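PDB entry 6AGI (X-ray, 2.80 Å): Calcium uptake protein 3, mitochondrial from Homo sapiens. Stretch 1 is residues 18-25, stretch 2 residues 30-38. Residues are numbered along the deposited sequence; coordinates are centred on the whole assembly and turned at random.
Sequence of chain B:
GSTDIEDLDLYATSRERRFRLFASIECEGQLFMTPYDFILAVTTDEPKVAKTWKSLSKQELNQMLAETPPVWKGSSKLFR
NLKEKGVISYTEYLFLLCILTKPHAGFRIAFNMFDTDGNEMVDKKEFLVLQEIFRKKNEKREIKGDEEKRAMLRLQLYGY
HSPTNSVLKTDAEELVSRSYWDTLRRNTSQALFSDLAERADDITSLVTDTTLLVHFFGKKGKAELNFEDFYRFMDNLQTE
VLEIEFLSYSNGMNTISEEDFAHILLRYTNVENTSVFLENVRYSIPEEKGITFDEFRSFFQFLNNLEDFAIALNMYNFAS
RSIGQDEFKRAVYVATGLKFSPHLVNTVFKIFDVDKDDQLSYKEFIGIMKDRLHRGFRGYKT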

ATOM      1  N   ARG B  18      -8.303  -3.001 -24.632  1.00 23.68           N
ATOM      2  CA  ARG B  18      -6.903  -3.353 -24.857  1.00 19.81           C
ATOM      3  C   ARG B  18      -6.730  -4.852 -25.055  1.00 32.84           C
ATOM      4  O   ARG B  18      -5.948  -5.286 -25.918  1.00 35.43           O
ATOM      5  CB  ARG B  18      -6.046  -2.879 -23.697  1.00 17.10           C
ATOM      6  CG  ARG B  18      -4.554  -3.137 -23.905  1.00 14.49           C
ATOM      7  CD  ARG B  18      -3.669  -2.124 -23.164  1.00 15.08           C
ATOM      8  NE  ARG B  18      -2.248  -2.453 -23.237  1.00 21.76           N
ATOM      9  CZ  ARG B  18      -1.393  -1.811 -24.039  1.00 34.81           C
ATOM     10  NH1 ARG B  18      -1.849  -0.834 -24.814  1.00 38.37           N
ATOM     11  NH2 ARG B  18      -0.099  -2.150 -24.091  1.00 33.19           N
ATOM     12  N   PHE B  19      -7.416  -5.658 -24.238  1.00 33.17           N
ATOM     13  CA  PHE B  19      -7.432  -7.095 -24.474  1.00 19.63           C
ATOM     14  C   PHE B  19      -7.805  -7.373 -25.918  1.00 21.57           C
ATOM     15  O   PHE B  19      -7.099  -8.099 -26.634  1.00 23.05           O
ATOM     16  CB  PHE B  19      -8.432  -7.794 -23.567  1.00 13.80           C
ATOM     17  CG  PHE B  19      -8.471  -9.269 -23.787  1.00 14.20           C
ATOM     18  CD1 PHE B  19      -7.357 -10.041 -23.561  1.00 13.79           C
ATOM     19  CD2 PHE B  19      -9.594  -9.861 -24.355  1.00 15.38           C
ATOM     20  CE1 PHE B  19      -7.385 -11.414 -23.785  1.00 14.44           C
ATOM     21  CE2 PHE B  19      -9.636 -11.217 -24.600  1.00 19.76           C
ATOM     22  CZ  PHE B  19      -8.526 -12.013 -24.315  1.00 24.26           C
ATOM     23  N   ARG B  20      -8.914  -6.775 -26.367  1.00 19.42           N
ATOM     24  CA  ARG B  20      -9.363  -7.002 -27.733  1.00 22.06           C
ATOM     25  C   ARG B  20      -8.345  -6.493 -28.747  1.00 27.91           C
ATOM     26  O   ARG B  20      -8.177  -7.098 -29.813  1.00 26.13           O
ATOM     27  CB  ARG B  20     -10.712  -6.336 -27.950  1.00 27.45           C
ATOM     28  CG  ARG B  20     -11.860  -6.969 -27.169  1.00 20.12           C
ATOM     29  CD  ARG B  20     -13.109  -6.150 -27.380  1.00 23.24           C
ATOM     30  NE  ARG B  20     -13.029  -5.510 -28.681  1.00 37.55           N
ATOM     31  CZ  ARG B  20     -13.890  -5.697 -29.662  1.00 44.46           C
ATOM     32  NH1 ARG B  20     -14.895  -6.535 -29.500  1.00 49.24           N
ATOM     33  NH2 ARG B  20     -13.723  -5.059 -30.807  1.00 56.02           N
ATOM     34  N   LEU B  21      -7.655  -5.393 -28.440  1.00 20.57           N
ATOM     35  CA  LEU B  21      -6.692  -4.856 -29.394  1.00 22.04           C
ATOM     36  C   LEU B  21      -5.548  -5.829 -29.632  1.00 31.92           C
ATOM     37  O   LEU B  21      -5.128  -6.041 -30.778  1.00 25.29           O
ATOM     38  CB  LEU B  21      -6.143  -3.527 -28.885  1.00 30.47           C
ATOM     39  CG  LEU B  21      -5.102  -2.838 -29.755  1.00 27.43           C
ATOM     40  CD1 LEU B  21      -5.757  -2.353 -31.041  1.00 32.06           C
ATOM     41  CD2 LEU B  21      -4.516  -1.691 -29.012  1.00 23.26           C
ATOM     42  N   PHE B  22      -5.029  -6.432 -28.559  1.00 32.36           N
ATOM     43  CA  PHE B  22      -3.890  -7.321 -28.698  1.00 20.25           C
ATOM     44  C   PHE B  22      -4.259  -8.768 -28.977  1.00 20.74           C
ATOM     45  O   PHE B  22      -3.384  -9.538 -29.376  1.00 21.47           O
ATOM     46  CB  PHE B  22      -3.025  -7.238 -27.456  1.00 18.38           C
ATOM     47  CG  PHE B  22      -2.127  -6.040 -27.440  1.00 24.61           C
ATOM     48  CD1 PHE B  22      -0.889  -6.086 -28.061  1.00 20.17           C
ATOM     49  CD2 PHE B  22      -2.503  -4.871 -26.802  1.00 33.71           C
ATOM     50  CE1 PHE B  22      -0.054  -5.001 -28.044  1.00 24.70           C
ATOM     51  CE2 PHE B  22      -1.656  -3.767 -26.776  1.00 30.68           C
ATOM     52  CZ  PHE B  22      -0.437  -3.830 -27.399  1.00 27.13           C
ATOM     53  N   ALA B  23      -5.515  -9.162 -28.787  1.00 25.77           N
ATOM     54  CA  ALA B  23      -5.884 -10.561 -28.961  1.00 21.17           C
ATOM     55  C   ALA B  23      -5.877 -10.953 -30.434  1.00 23.74           C
ATOM     56  O   ALA B  23      -6.181 -10.144 -31.312  1.00 58.46           O
ATOM     57  CB  ALA B  23      -7.258 -10.828 -28.343  1.00 20.49           C
ATOM     58  N   SER B  24      -5.547 -12.225 -30.699  1.00 24.56           N
ATOM     59  CA  SER B  24      -5.464 -12.721 -32.068  1.00 27.26           C
ATOM     60  C   SER B  24      -6.174 -14.055 -32.308  1.00 30.75           C
ATOM     61  O   SER B  24      -6.224 -14.497 -33.462  1.00 30.99           O
ATOM     62  CB  SER B  24      -3.995 -12.813 -32.540  1.00 28.41           C
ATOM     63  OG  SER B  24      -3.301 -13.958 -32.067  1.00 27.90           O
ATOM     64  N   ILE B  25      -6.707 -14.718 -31.282  1.00 27.02           N
ATOM     65  CA  ILE B  25      -7.327 -16.033 -31.446  1.00 30.26           C
ATOM     66  C   ILE B  25      -8.815 -15.904 -31.149  1.00 33.75           C
ATOM     67  O   ILE B  25      -9.206 -15.337 -30.120  1.00 33.42           O
ATOM     68  CB  ILE B  25      -6.703 -17.087 -30.510  1.00 34.75           C
ATOM     69  CG1 ILE B  25      -5.178 -17.083 -30.604  1.00 42.27           C
ATOM     70  CG2 ILE B  25      -7.235 -18.465 -30.816  1.00 29.10           C
ATOM     71  CD1 ILE B  25      -4.645 -17.493 -31.936  1.00 46.58           C
ATOM     72  N   GLN B  30     -15.466 -16.726 -28.390  1.00 29.37           N
ATOM     73  CA  GLN B  30     -14.592 -16.202 -27.355  1.00 33.30           C
ATOM     74  C   GLN B  30     -13.261 -15.786 -27.959  1.00 25.07           C
ATOM     75  O   GLN B  30     -12.690 -16.506 -28.787  1.00 33.08           O
ATOM     76  CB  GLN B  30     -14.373 -17.214 -26.241  1.00 24.45           C
ATOM     77  CG  GLN B  30     -13.487 -16.625 -25.175  1.00 21.83           C
ATOM     78  CD  GLN B  30     -13.455 -17.474 -23.952  1.00 33.76           C
ATOM     79  OE1 GLN B  30     -14.035 -18.560 -23.944  1.00 37.41           O
ATOM     80  NE2 GLN B  30     -12.753 -17.014 -22.914  1.00 18.93           N
ATOM     81  N   LEU B  31     -12.759 -14.629 -27.539  1.00 23.33           N
ATOM     82  CA  LEU B  31     -11.489 -14.122 -28.037  1.00 23.05           C
ATOM     83  C   LEU B  31     -10.336 -14.450 -27.084  1.00 27.33           C
ATOM     84  O   LEU B  31     -10.512 -14.543 -25.865  1.00 19.61           O
ATOM     85  CB  LEU B  31     -11.557 -12.620 -28.240  1.00 22.68           C
ATOM     86  CG  LEU B  31     -12.587 -12.163 -29.249  1.00 32.35           C
ATOM     87  CD1 LEU B  31     -12.413 -10.674 -29.407  1.00 26.78           C
ATOM     88  CD2 LEU B  31     -12.464 -12.899 -30.587  1.00 27.34           C
ATOM     89  N   PHE B  32      -9.139 -14.599 -27.652  1.00 25.18           N
ATOM     90  CA  PHE B  32      -7.989 -15.011 -26.860  1.00 28.48           C
ATOM     91  C   PHE B  32      -6.735 -14.260 -27.259  1.00 28.51           C
ATOM     92  O   PHE B  32      -6.555 -13.812 -28.390  1.00 27.78           O
ATOM     93  CB  PHE B  32      -7.692 -16.516 -26.966  1.00 21.42           C
ATOM     94  CG  PHE B  32      -8.768 -17.369 -26.419  1.00 21.67           C
ATOM     95  CD1 PHE B  32      -8.852 -17.596 -25.064  1.00 20.08           C
ATOM     96  CD2 PHE B  32      -9.708 -17.926 -27.254  1.00 23.70           C
ATOM     97  CE1 PHE B  32      -9.856 -18.383 -24.545  1.00 20.53           C
ATOM     98  CE2 PHE B  32     -10.727 -18.717 -26.750  1.00 26.96           C
ATOM     99  CZ  PHE B  32     -10.800 -18.950 -25.391  1.00 27.16           C
ATOM    100  N   MET B  33      -5.831 -14.229 -26.304  1.00 21.59           N
ATOM    101  CA  MET B  33      -4.495 -13.702 -26.453  1.00 21.39           C
ATOM    102  C   MET B  33      -3.569 -14.913 -26.553  1.00 24.11           C
ATOM    103  O   MET B  33      -3.817 -15.935 -25.902  1.00 26.85           O
ATOM    104  CB  MET B  33      -4.236 -12.857 -25.196  1.00 26.92           C
ATOM    105  CG  MET B  33      -3.317 -11.682 -25.223  1.00 21.82           C
ATOM    106  SD  MET B  33      -3.605 -10.744 -23.703  1.00 14.03           S
ATOM    107  CE  MET B  33      -3.816  -9.127 -24.361  1.00 14.35           C
ATOM    108  N   THR B  34      -2.542 -14.852 -27.395  1.00 20.54           N
ATOM    109  CA  THR B  34      -1.490 -15.854 -27.269  1.00 22.81           C
ATOM    110  C   THR B  34      -0.446 -15.373 -26.276  1.00 32.74           C
ATOM    111  O   THR B  34      -0.449 -14.207 -25.867  1.00 31.42           O
ATOM    112  CB  THR B  34      -0.850 -16.138 -28.615  1.00 23.73           C
ATOM    113  OG1 THR B  34      -0.354 -14.920 -29.171  1.00 23.99           O
ATOM    114  CG2 THR B  34      -1.847 -16.785 -29.537  1.00 25.23           C
ATOM    115  N   PRO B  35       0.462 -16.254 -25.839  1.00 32.58           N
ATOM    116  CA  PRO B  35       1.535 -15.772 -24.951  1.00 19.83           C
ATOM    117  C   PRO B  35       2.352 -14.655 -25.579  1.00 27.59           C
ATOM    118  O   PRO B  35       2.699 -13.686 -24.885  1.00 19.23           O
ATOM    119  CB  PRO B  35       2.355 -17.032 -24.685  1.00 20.86           C
ATOM    120  CG  PRO B  35       1.338 -18.141 -24.834  1.00 27.79           C
ATOM    121  CD  PRO B  35       0.445 -17.725 -25.950  1.00 23.87           C
ATOM    122  N   TYR B  36       2.636 -14.728 -26.887  1.00 33.72           N
ATOM    123  CA  TYR B  36       3.300 -13.595 -27.533  1.00 44.85           C
ATOM    124  C   TYR B  36       2.416 -12.343 -27.467  1.00 39.85           C
ATOM    125  O   TYR B  36       2.889 -11.258 -27.093  1.00 35.63           O
ATOM    126  CB  TYR B  36       3.671 -13.925 -28.989  1.00 25.36           C
ATOM    127  CG  TYR B  36       4.579 -12.900 -29.636  1.00 26.50           C
ATOM    128  CD1 TYR B  36       5.567 -12.254 -28.895  1.00 36.37           C
ATOM    129  CD2 TYR B  36       4.469 -12.588 -30.978  1.00 28.47           C
ATOM    130  CE1 TYR B  36       6.414 -11.307 -29.473  1.00 37.78           C
ATOM    131  CE2 TYR B  36       5.312 -11.637 -31.579  1.00 30.95           C
ATOM    132  CZ  TYR B  36       6.285 -11.001 -30.818  1.00 39.42           C
ATOM    133  OH  TYR B  36       7.140 -10.062 -31.380  1.00 37.00           O
ATOM    134  N   ASP B  37       1.110 -12.491 -27.733  1.00 28.55           N
ATOM    135  CA  ASP B  37       0.237 -11.324 -27.700  1.00 27.36           C
ATOM    136  C   ASP B  37       0.218 -10.683 -26.326  1.00 33.10           C
ATOM    137  O   ASP B  37       0.150  -9.450 -26.220  1.00 18.14           O
ATOM    138  CB  ASP B  37      -1.204 -11.692 -28.056  1.00 31.76           C
ATOM    139  CG  ASP B  37      -1.406 -11.951 -29.516  1.00 33.81           C
ATOM    140  OD1 ASP B  37      -0.843 -11.196 -30.343  1.00 40.38           O
ATOM    141  OD2 ASP B  37      -2.191 -12.874 -29.822  1.00 26.81           O
ATOM    142  N   PHE B  38       0.318 -11.494 -25.268  1.00 17.52           N
ATOM    143  CA  PHE B  38       0.422 -10.927 -23.939  1.00 15.94           C
ATOM    144  C   PHE B  38       1.751 -10.188 -23.745  1.00 19.30           C
ATOM    145  O   PHE B  38       1.779  -9.067 -23.205  1.00 15.56           O
ATOM    146  CB  PHE B  38       0.213 -12.007 -22.899  1.00 15.13           C
ATOM    147  CG  PHE B  38       0.469 -11.523 -21.526  1.00 31.27           C
ATOM    148  CD1 PHE B  38      -0.467 -10.745 -20.860  1.00 20.66           C
ATOM    149  CD2 PHE B  38       1.690 -11.782 -20.920  1.00 26.96           C
ATOM    150  CE1 PHE B  38      -0.212 -10.276 -19.614  1.00 18.19           C
ATOM    151  CE2 PHE B  38       1.950 -11.305 -19.664  1.00 24.28           C
ATOM    152  CZ  PHE B  38       0.992 -10.555 -19.012  1.00 15.34           C
TER

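Where the first stretch leaves its helix at Ala23, its backbone turns to meet the strand of the second. Ile25 and Phe32 form an antiparallel hydrogen-bonded pair: Ile25 N donates to Phe32 O (3.0 Å, nearly linear), and Phe32 N returns a short bond to Ile25 O (2.6 Å). Phe32 O is shared, because Ser24 N also donates to it at 3.0 Å, though with a more bent geometry. Ile25 and Phe32 place their side chains on the same face of the sheet, CB to CB 3.7 Å, and both are buried, as suits large apolar groups.

Asp37 is the polar centre of the contact. Asp37 OD2 accepts from Ser24 OG (2.7 Å) across the stretches and, within its own, from Thr34 N (3.2 Å) and weakly from Thr34 OG1 (2.8 Å). Thr34 OG1 in turn caps the helix by accepting from Asp37 N at 3.2 Å. A carboxylate suits this site because one oxygen can gather several donors; Asp37 OD1, by contrast, lies 3.2 Å from Phe22 O, two acceptors that cannot bond.

To one side of this network the packing is mostly apolar. Phe19 CE1 meets Met33 CB at 3.7 Å, with the Met33 sulfur at the edge of the ring, and the flexible Met33 side chain also brings CE within 3.7 Å of Phe22 CB.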